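Local coordinates for protein type III restriction-modification enzyme EcoP15I Mod subunit (Escherichia coli, PDB 4ZCF) that methylates adenine N6 in one strand of its CAGCAG recognition site as a homodimer and joins the Res subunit for DNA restriction, at residues L490-L495 with F507-L512; T447-F452 with K500-Q505. One frame throughout, in Å; residues are numbered along the deposited sequence.

Interaction 1. Residues L490-L495 with F507-L512; sequences LTKERL and FKVYQL
The helical backbone of 490-495 runs past 507-512 at two levels, the CA of Leu495 lying 8.1 Å from the CA of Phe507 and that of Lys492 8.4 Å from the CA of Val509. Helix 487-500 belongs to a beta-alpha-beta crossover of the Rossmann-like methyltransferase fold: it joins strand 461-468 to strand 508-514, which run parallel with strand 96-99 between them. Phe507 makes the largest share of the contact. With its CG set between the backbone N and the carbonyl carbon (chi1 63°), its ring is directed at the helix. Leu495 lies over one face in a CH-pi contact, its CB 3.9 Å from the ring centroid and 29° off the normal, while Leu495 CD2 stands over the same face nearer the rim. The two side chains cross roughly at right angles. Phe507 CZ also comes 3.6 Å from the backbone O of Lys492, which approaches the ring obliquely. His84 meets the Phe507 ring with its own plane inclined, and Leu97 of strand 96-99 touches it as well. Lys492 is almost fully extended, a shape that carries its aliphatic chain along the contact and its NZ to a salt bridge with Asp81. On the way, Lys492 CE skims the Val509 methyl CG2 at 4.4 Å.

Interaction 2. Residues T447-F452 with K500-Q505; sequences TAHTVF and KKNRDQ
Phe452 overlaps the loop at two places, its CB resting against Asn502 CB at 4.0 Å and its ring carbon CD1 reaching Gln505 CB at 3.7 Å. The two ring carbons CD1 and CE1 are nearly equidistant from Gln505 CB, which comes to the ring obliquely. Beyond CG the Gln505 chain runs on extended, sliding past Phe452 in the opposite direction, and the amide plane stands about 80° from the ring. Asn502 enters from the other part of the loop. Its CG lies beside the backbone N and anti to the carbonyl carbon (chi1 -49°), which brings the amide toward the helix; ND2 comes 4.0 Å from His449 NE2, the two planes being 70° apart. At that distance the two nitrogens merely pack; the polar ends of Asn502 have their partners elsewhere: ND2 donates to the backbone O of Ala498 and OD1 accepts from Asn456 ND2. The amide thus ties the loop both to the helix it has just left and to Asn456, just past helix 446-455. Lys501 is the first residue to leave helical geometry, and Asn502, Arg503 and Asp504 follow with positive phi, a run of left-handed conformations that curls the chain and brings Gln505 back to Phe452. The contact lies where two crossover helices of the methyltransferase fold meet: helix 446-455 packs against helix 487-500 through Ala498 and Ser499, and against strand 461-468, where Phe464 meets the Phe452 ring edge-to-face.

Both contacts draw on the single run from helix 487-500 to strand 508-514: interaction 1 packs the helix against the start of the strand, whereas interaction 2 sets the intervening loop against helix 446-455. The first is buried and mainly apolar, with a ring face as its centre; the second is only partly buried, mixing an aromatic ring with amide side chains of the loop. They adjoin directly. Leu495 CG packs 3.9 Å from Ala448 CB, Phe507 CD1 lies 4.2 Å from Phe452 CZ, and Arg494 NH1 makes a weak hydrogen bond to His449 ND1, so neighbouring crossover helices and the loop share one packed layer beside the sheet.

Interaction 1. Residues L490-L495 with F507-L512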
loop_
_atom_site.group_PDB
_atom_site.type_symbol
_atom_site.label_atom_id
_atom_site.label_comp_id
_atom_site.label_asym_id
_atom_site.label_seq_id
_atom_site.Cartn_x
_atom_site.Cartn_y
_atom_site.Cartn_z
ATOM N N LEU A 490 -19.888 23.282 -13.732
ATOM C CA LEU A 490 -20.028 23.708 -12.328
ATOM C C LEU A 490 -18.695 23.648 -11.631
ATOM O O LEU A 490 -18.406 24.509 -10.790
ATOM C CB LEU A 490 -20.970 22.791 -11.563
ATOM C CG LEU A 490 -22.428 22.841 -11.886
ATOM C CD1 LEU A 490 -23.009 21.451 -11.764
ATOM C CD2 LEU A 490 -23.166 23.854 -10.979
ATOM N N THR A 491 -17.909 22.589 -11.939
ATOM C CA THR A 491 -16.574 22.359 -11.396
ATOM C C THR A 491 -15.653 23.466 -11.842
ATOM O O THR A 491 -14.994 24.047 -10.990
ATOM C CB THR A 491 -16.066 20.947 -11.761
ATOM O OG1 THR A 491 -16.994 20.002 -11.235
ATOM C CG2 THR A 491 -14.654 20.660 -11.232
ATOM N N LYS A 492 -15.603 23.759 -13.162
ATOM C CA LYS A 492 -14.762 24.822 -13.750
ATOM C C LYS A 492 -15.087 26.173 -13.097
ATOM O O LYS A 492 -14.170 26.845 -12.623
ATOM C CB LYS A 492 -14.943 24.875 -15.283
ATOM C CG LYS A 492 -14.133 25.973 -15.999
ATOM C CD LYS A 492 -14.589 26.075 -17.466
ATOM C CE LYS A 492 -13.720 27.000 -18.286
ATOM N NZ LYS A 492 -14.152 27.031 -19.706
ATOM N N GLU A 493 -16.391 26.510 -13.001
ATOM C CA GLU A 493 -16.891 27.723 -12.363
ATOM C C GLU A 493 -16.534 27.815 -10.884
ATOM O O GLU A 493 -16.139 28.900 -10.441
ATOM C CB GLU A 493 -18.415 27.876 -12.573
ATOM C CG GLU A 493 -19.056 29.109 -11.928
ATOM C CD GLU A 493 -18.687 30.502 -12.425
ATOM O OE1 GLU A 493 -17.571 30.690 -12.960
ATOM O OE2 GLU A 493 -19.507 31.427 -12.224
ATOM N N ARG A 494 -16.655 26.694 -10.121
ATOM C CA ARG A 494 -16.333 26.675 -8.679
ATOM C C ARG A 494 -14.889 27.030 -8.433
ATOM O O ARG A 494 -14.588 27.673 -7.429
ATOM C CB ARG A 494 -16.631 25.307 -8.027
ATOM C CG ARG A 494 -16.676 25.387 -6.513
ATOM C CD ARG A 494 -15.485 24.817 -5.743
ATOM N NE ARG A 494 -15.962 23.608 -5.069
ATOM C CZ ARG A 494 -15.785 23.291 -3.795
ATOM N NH1 ARG A 494 -15.027 24.042 -3.016
ATOM N NH2 ARG A 494 -16.327 22.189 -3.303
ATOM N N LEU A 495 -13.990 26.557 -9.315
ATOM C CA LEU A 495 -12.552 26.800 -9.220
ATOM C C LEU A 495 -12.236 28.228 -9.611
ATOM O O LEU A 495 -11.382 28.841 -8.992
ATOM C CB LEU A 495 -11.804 25.805 -10.105
ATOM C CG LEU A 495 -11.468 24.426 -9.547
ATOM C CD1 LEU A 495 -12.669 23.756 -8.960
ATOM C CD2 LEU A 495 -10.894 23.540 -10.632
ATOM N N PHE A 507 -5.661 28.390 -12.741
ATOM C CA PHE A 507 -5.479 26.999 -13.135
ATOM C C PHE A 507 -5.656 26.891 -14.653
ATOM O O PHE A 507 -6.415 27.670 -15.238
ATOM C CB PHE A 507 -6.504 26.077 -12.406
ATOM C CG PHE A 507 -7.960 26.353 -12.722
ATOM C CD1 PHE A 507 -8.616 27.440 -12.162
ATOM C CD2 PHE A 507 -8.671 25.527 -13.591
ATOM C CE1 PHE A 507 -9.939 27.713 -12.486
ATOM C CE2 PHE A 507 -10.004 25.792 -13.899
ATOM C CZ PHE A 507 -10.631 26.881 -13.342
ATOM N N LYS A 508 -4.994 25.890 -15.279
ATOM C CA LYS A 508 -5.117 25.624 -16.705
ATOM C C LYS A 508 -6.134 24.516 -16.952
ATOM O O LYS A 508 -6.264 23.600 -16.139
ATOM C CB LYS A 508 -3.754 25.299 -17.325
ATOM C CG LYS A 508 -2.957 26.552 -17.702
ATOM C CD LYS A 508 -1.468 26.313 -17.945
ATOM C CE LYS A 508 -1.109 25.386 -19.089
ATOM N NZ LYS A 508 0.366 25.158 -19.164
ATOM N N VAL A 509 -6.905 24.644 -18.048
ATOM C CA VAL A 509 -7.922 23.670 -18.475
ATOM C C VAL A 509 -7.371 22.880 -19.680
ATOM O O VAL A 509 -6.694 23.443 -20.538
ATOM C CB VAL A 509 -9.335 24.290 -18.737
ATOM C CG1 VAL A 509 -10.344 23.248 -19.221
ATOM C CG2 VAL A 509 -9.871 24.976 -17.490
ATOM N N TYR A 510 -7.621 21.567 -19.675
ATOM C CA TYR A 510 -7.275 20.588 -20.690
ATOM C C TYR A 510 -8.471 19.695 -20.851
ATOM O O TYR A 510 -9.256 19.565 -19.912
ATOM C CB TYR A 510 -6.051 19.770 -20.270
ATOM C CG TYR A 510 -4.766 20.514 -20.502
ATOM C CD1 TYR A 510 -4.122 20.460 -21.729
ATOM C CD2 TYR A 510 -4.237 21.349 -19.525
ATOM C CE1 TYR A 510 -2.949 21.177 -21.961
ATOM C CE2 TYR A 510 -3.076 22.089 -19.753
ATOM C CZ TYR A 510 -2.451 22.020 -20.980
ATOM O OH TYR A 510 -1.287 22.715 -21.188
ATOM N N GLN A 511 -8.652 19.140 -22.047
ATOM C CA GLN A 511 -9.783 18.268 -22.371
ATOM C C GLN A 511 -9.419 17.158 -23.353
ATOM O O GLN A 511 -8.516 17.323 -24.174
ATOM C CB GLN A 511 -10.965 19.088 -22.914
ATOM C CG GLN A 511 -10.623 19.975 -24.116
ATOM C CD GLN A 511 -11.695 20.997 -24.315
ATOM O OE1 GLN A 511 -12.800 20.696 -24.785
ATOM N NE2 GLN A 511 -11.415 22.218 -23.891
ATOM N N LEU A 512 -10.138 16.035 -23.274
ATOM C CA LEU A 512 -9.935 14.933 -24.209
ATOM C C LEU A 512 -10.548 15.301 -25.568
ATOM O O LEU A 512 -11.644 15.882 -25.619
ATOM C CB LEU A 512 -10.561 13.622 -23.697
ATOM C CG LEU A 512 -9.913 12.909 -22.536
ATOM C CD1 LEU A 512 -10.728 11.711 -22.165
ATOM C CD2 LEU A 512 -8.465 12.523 -22.836
#

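Interaction 2. Residues T447-F452 with K500-Q505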
loop_
_atom_site.group_PDB
_atom_site.type_symbol
_atom_site.label_atom_id
_atom_site.label_comp_id
_atom_site.label_asym_id
_atom_site.label_seq_id
_atom_site.Cartn_x
_atom_site.Cartn_y
_atom_site.Cartn_z
ATOM N N THR A 447 -11.009 19.525 -3.558
ATOM C CA THR A 447 -9.562 19.320 -3.368
ATOM C C THR A 447 -8.760 20.479 -3.932
ATOM O O THR A 447 -7.810 20.932 -3.317
ATOM C CB THR A 447 -9.129 17.929 -3.905
ATOM O OG1 THR A 447 -9.990 16.944 -3.366
ATOM C CG2 THR A 447 -7.732 17.567 -3.513
ATOM N N ALA A 448 -9.152 20.945 -5.112
ATOM C CA ALA A 448 -8.545 22.054 -5.831
ATOM C C ALA A 448 -8.683 23.321 -4.994
ATOM O O ALA A 448 -7.691 23.992 -4.762
ATOM C CB ALA A 448 -9.228 22.208 -7.180
ATOM N N HIS A 449 -9.888 23.568 -4.447
ATOM C CA HIS A 449 -10.200 24.701 -3.582
ATOM C C HIS A 449 -9.285 24.673 -2.352
ATOM O O HIS A 449 -8.634 25.674 -2.047
ATOM C CB HIS A 449 -11.692 24.683 -3.195
ATOM C CG HIS A 449 -12.184 25.929 -2.512
ATOM N ND1 HIS A 449 -13.546 26.205 -2.409
ATOM C CD2 HIS A 449 -11.495 26.922 -1.893
ATOM C CE1 HIS A 449 -13.636 27.334 -1.727
ATOM N NE2 HIS A 449 -12.429 27.814 -1.412
ATOM N N THR A 450 -9.196 23.512 -1.690
ATOM C CA THR A 450 -8.347 23.257 -0.534
ATOM C C THR A 450 -6.886 23.620 -0.834
ATOM O O THR A 450 -6.214 24.139 0.045
ATOM C CB THR A 450 -8.539 21.791 -0.102
ATOM O OG1 THR A 450 -9.899 21.585 0.316
ATOM C CG2 THR A 450 -7.583 21.368 0.989
ATOM N N VAL A 451 -6.396 23.369 -2.061
ATOM C CA VAL A 451 -5.024 23.736 -2.465
ATOM C C VAL A 451 -4.906 25.279 -2.541
ATOM O O VAL A 451 -3.919 25.828 -2.046
ATOM C CB VAL A 451 -4.516 22.989 -3.739
ATOM C CG1 VAL A 451 -3.173 23.526 -4.199
ATOM C CG2 VAL A 451 -4.417 21.477 -3.490
ATOM N N PHE A 452 -5.947 25.976 -3.079
ATOM C CA PHE A 452 -5.983 27.452 -3.125
ATOM C C PHE A 452 -5.851 28.017 -1.708
ATOM O O PHE A 452 -4.930 28.797 -1.479
ATOM C CB PHE A 452 -7.247 28.000 -3.838
ATOM C CG PHE A 452 -7.345 27.785 -5.342
ATOM C CD1 PHE A 452 -6.227 27.937 -6.164
ATOM C CD2 PHE A 452 -8.568 27.494 -5.944
ATOM C CE1 PHE A 452 -6.328 27.804 -7.554
ATOM C CE2 PHE A 452 -8.661 27.334 -7.334
ATOM C CZ PHE A 452 -7.538 27.492 -8.127
ATOM N N LYS A 500 -10.669 33.404 -7.495
ATOM C CA LYS A 500 -10.928 34.850 -7.422
ATOM C C LYS A 500 -10.827 35.303 -5.976
ATOM O O LYS A 500 -10.126 36.279 -5.691
ATOM C CB LYS A 500 -12.277 35.190 -8.045
ATOM N N LYS A 501 -11.429 34.527 -5.053
ATOM C CA LYS A 501 -11.216 34.626 -3.604
ATOM C C LYS A 501 -9.874 33.858 -3.564
ATOM O O LYS A 501 -9.640 33.082 -4.482
ATOM C CB LYS A 501 -12.267 33.811 -2.830
ATOM C CG LYS A 501 -13.724 34.060 -3.205
ATOM C CD LYS A 501 -14.662 33.196 -2.354
ATOM C CE LYS A 501 -16.124 33.325 -2.736
ATOM N NZ LYS A 501 -16.835 34.357 -1.926
ATOM N N ASN A 502 -8.983 34.045 -2.598
ATOM C CA ASN A 502 -7.687 33.311 -2.664
ATOM C C ASN A 502 -6.606 33.821 -3.648
ATOM O O ASN A 502 -5.723 33.064 -4.063
ATOM C CB ASN A 502 -7.817 31.772 -2.675
ATOM C CG ASN A 502 -8.704 31.241 -1.603
ATOM O OD1 ASN A 502 -8.357 31.233 -0.420
ATOM N ND2 ASN A 502 -9.883 30.809 -2.002
ATOM N N ARG A 503 -6.662 35.119 -3.967
ATOM C CA ARG A 503 -5.674 35.916 -4.712
ATOM C C ARG A 503 -5.346 35.618 -6.184
ATOM O O ARG A 503 -4.200 35.851 -6.607
ATOM C CB ARG A 503 -4.393 36.130 -3.863
ATOM C CG ARG A 503 -4.619 36.791 -2.486
ATOM C CD ARG A 503 -5.308 38.158 -2.560
ATOM N NE ARG A 503 -4.464 39.190 -3.172
ATOM C CZ ARG A 503 -4.829 40.458 -3.338
ATOM N NH1 ARG A 503 -6.024 40.872 -2.928
ATOM N NH2 ARG A 503 -3.992 41.330 -3.882
ATOM N N ASP A 504 -6.359 35.207 -6.980
ATOM C CA ASP A 504 -6.229 34.928 -8.423
ATOM C C ASP A 504 -5.112 33.929 -8.752
ATOM O O ASP A 504 -4.339 34.150 -9.693
ATOM C CB ASP A 504 -6.078 36.232 -9.248
ATOM C CG ASP A 504 -7.260 37.177 -9.153
ATOM O OD1 ASP A 504 -8.298 36.898 -9.801
ATOM O OD2 ASP A 504 -7.139 38.214 -8.450
ATOM N N GLN A 505 -5.033 32.821 -7.993
ATOM C CA GLN A 505 -4.012 31.792 -8.228
ATOM C C GLN A 505 -4.064 31.148 -9.602
ATOM O O GLN A 505 -3.022 30.737 -10.111
ATOM C CB GLN A 505 -4.036 30.716 -7.148
ATOM C CG GLN A 505 -3.306 31.146 -5.896
ATOM C CD GLN A 505 -3.202 30.054 -4.873
ATOM O OE1 GLN A 505 -3.623 30.230 -3.726
ATOM N NE2 GLN A 505 -2.563 28.941 -5.245
#